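Local structure of ferritin (Mycoplasma penetrans, 7DIE) at residues I91-D96 with V145-H150. The protein probably takes up, oxidises and stores iron as a cage of 24 subunits. Residues are numbered along the deposited sequence.
Sequences IQEVLD and VWTYVH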
loop_
_atom_site.group_PDB
_atom_site.type_symbol
_atom_site.label_atom_id
_atom_site.label_comp_id
_atom_site.label_asym_id
_atom_site.label_seq_id
_atom_site.Cartn_x
_atom_site.Cartn_y
_atom_site.Cartn_z
ATOM N N ILE A 91 -3.712 -48.275 26.857
ATOM C CA ILE A 91 -3.426 -46.849 26.900
ATOM C C ILE A 91 -3.586 -46.299 28.320
ATOM O O ILE A 91 -2.977 -45.276 28.665
ATOM C CB ILE A 91 -4.317 -46.121 25.874
ATOM C CG1 ILE A 91 -3.767 -44.724 25.562
ATOM C CG2 ILE A 91 -5.760 -46.043 26.369
ATOM C CD1 ILE A 91 -2.407 -44.720 24.878
ATOM N N GLN A 92 -4.383 -46.963 29.165
ATOM C CA GLN A 92 -4.455 -46.576 30.575
ATOM C C GLN A 92 -3.119 -46.792 31.285
ATOM O O GLN A 92 -2.680 -45.946 32.078
ATOM C CB GLN A 92 -5.573 -47.362 31.273
ATOM C CG GLN A 92 -6.995 -46.893 30.890
ATOM C CD GLN A 92 -7.414 -47.365 29.512
ATOM O OE1 GLN A 92 -6.954 -48.394 29.044
ATOM N NE2 GLN A 92 -8.291 -46.602 28.848
ATOM N N GLU A 93 -2.458 -47.925 31.022
ATOM C CA GLU A 93 -1.157 -48.173 31.637
ATOM C C GLU A 93 -0.108 -47.184 31.149
ATOM O O GLU A 93 0.775 -46.788 31.920
ATOM C CB GLU A 93 -0.708 -49.607 31.350
ATOM C CG GLU A 93 -1.498 -50.632 32.153
ATOM C CD GLU A 93 -1.245 -52.045 31.690
ATOM O OE1 GLU A 93 -0.507 -52.223 30.700
ATOM O OE2 GLU A 93 -1.794 -52.973 32.310
ATOM N N VAL A 94 -0.195 -46.780 29.876
ATOM C CA VAL A 94 0.700 -45.749 29.347
ATOM C C VAL A 94 0.537 -44.448 30.124
ATOM O O VAL A 94 1.521 -43.807 30.516
ATOM C CB VAL A 94 0.433 -45.536 27.847
ATOM C CG1 VAL A 94 1.082 -44.232 27.369
ATOM C CG2 VAL A 94 0.959 -46.724 27.061
ATOM N N LEU A 95 -0.709 -44.019 30.336
ATOM C CA LEU A 95 -0.891 -42.754 31.034
ATOM C C LEU A 95 -0.500 -42.869 32.502
ATOM O O LEU A 95 0.022 -41.901 33.067
ATOM C CB LEU A 95 -2.323 -42.250 30.890
ATOM C CG LEU A 95 -2.536 -41.215 29.763
ATOM C CD1 LEU A 95 -1.773 -39.907 30.026
ATOM C CD2 LEU A 95 -2.153 -41.787 28.407
ATOM N N ASP A 96 -0.718 -44.037 33.129
ATOM C CA ASP A 96 -0.226 -44.257 34.497
ATOM C C ASP A 96 1.263 -43.956 34.595
ATOM O O ASP A 96 1.733 -43.311 35.544
ATOM C CB ASP A 96 -0.460 -45.711 34.941
ATOM C CG ASP A 96 -1.912 -46.017 35.268
ATOM O OD1 ASP A 96 -2.700 -45.085 35.539
ATOM O OD2 ASP A 96 -2.265 -47.219 35.251
ATOM N N VAL A 145 -5.016 -35.743 30.474
ATOM C CA VAL A 145 -5.113 -36.882 29.561
ATOM C C VAL A 145 -5.296 -38.185 30.341
ATOM O O VAL A 145 -6.028 -39.081 29.911
ATOM C CB VAL A 145 -3.886 -36.932 28.631
ATOM C CG1 VAL A 145 -3.970 -38.127 27.683
ATOM C CG2 VAL A 145 -3.792 -35.632 27.826
ATOM N N TRP A 146 -4.647 -38.309 31.497
ATOM C CA TRP A 146 -4.926 -39.445 32.375
ATOM C C TRP A 146 -6.416 -39.516 32.719
ATOM O O TRP A 146 -7.037 -40.588 32.646
ATOM C CB TRP A 146 -4.065 -39.336 33.645
ATOM C CG TRP A 146 -4.135 -40.545 34.549
ATOM C CD1 TRP A 146 -3.237 -41.575 34.618
ATOM C CD2 TRP A 146 -5.159 -40.834 35.518
ATOM N NE1 TRP A 146 -3.642 -42.491 35.574
ATOM C CE2 TRP A 146 -4.819 -42.060 36.134
ATOM C CE3 TRP A 146 -6.329 -40.174 35.924
ATOM C CZ2 TRP A 146 -5.614 -42.644 37.127
ATOM C CZ3 TRP A 146 -7.123 -40.757 36.912
ATOM C CH2 TRP A 146 -6.761 -41.980 37.498
ATOM N N THR A 147 -7.008 -38.375 33.082
ATOM C CA THR A 147 -8.439 -38.326 33.377
ATOM C C THR A 147 -9.270 -38.793 32.189
ATOM O O THR A 147 -10.216 -39.576 32.355
ATOM C CB THR A 147 -8.849 -36.905 33.779
ATOM O OG1 THR A 147 -8.203 -36.545 35.005
ATOM C CG2 THR A 147 -10.363 -36.818 33.977
ATOM N N TYR A 148 -8.939 -38.329 30.980
ATOM C CA TYR A 148 -9.730 -38.733 29.815
ATOM C C TYR A 148 -9.679 -40.241 29.619
ATOM O O TYR A 148 -10.713 -40.881 29.400
ATOM C CB TYR A 148 -9.242 -38.050 28.536
ATOM C CG TYR A 148 -9.223 -36.541 28.583
ATOM C CD1 TYR A 148 -10.129 -35.845 29.355
ATOM C CD2 TYR A 148 -8.274 -35.823 27.856
ATOM C CE1 TYR A 148 -10.111 -34.469 29.402
ATOM C CE2 TYR A 148 -8.246 -34.445 27.901
ATOM C CZ TYR A 148 -9.169 -33.778 28.669
ATOM O OH TYR A 148 -9.149 -32.407 28.723
ATOM N N VAL A 149 -8.480 -40.828 29.663
ATOM C CA VAL A 149 -8.398 -42.254 29.342
ATOM C C VAL A 149 -8.922 -43.135 30.470
ATOM O O VAL A 149 -9.229 -44.311 30.233
ATOM C CB VAL A 149 -6.970 -42.697 28.965
ATOM C CG1 VAL A 149 -6.411 -41.831 27.826
ATOM C CG2 VAL A 149 -6.050 -42.709 30.161
ATOM N N HIS A 150 -9.031 -42.617 31.689
ATOM C CA HIS A 150 -9.546 -43.409 32.799
ATOM C C HIS A 150 -11.024 -43.172 33.064
ATOM O O HIS A 150 -11.596 -43.823 33.939
ATOM C CB HIS A 150 -8.724 -43.135 34.057
ATOM C CG HIS A 150 -7.469 -43.942 34.112
ATOM N ND1 HIS A 150 -6.262 -43.470 33.648
ATOM C CD2 HIS A 150 -7.251 -45.223 34.498
ATOM C CE1 HIS A 150 -5.341 -44.411 33.778
ATOM N NE2 HIS A 150 -5.917 -45.486 34.294
HETATM O O HOH W 1 -4.653 -47.876 35.067
#
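Start with L95, whose CA-to-CB bond points toward segment 145-150 where segments 91-96 and 145-150 pass nearly antiparallel, their axes 9.4 Å apart at closest approach and 157° between their N-to-C directions. L95 CD1 lies 3.7 Å from V145 CG1, and L95 CB 3.8 Å from V149 CG2, so the leucine packs against two valines one turn apart. V149 points back toward segment 91-96, and V149 O accepts a nearly straight hydrogen bond from Q92 NE2 at 2.8 Å; the Q92 CG meanwhile rests over one face of the H150 ring in a CH-pi contact. On the more polar flank, W146 NE1 donates to D96 OD1 at 2.8 Å, and a water joins D96 OD2 to H150 NE2. H150 ND1 donates to W146 O, one turn back in its own helix. I159 of helix 156-164 also packs on V149. Apolar residues inside and polar links at the edge thus join the third and fourth long helices of the antiparallel four-helix bundle of the ferritin fold.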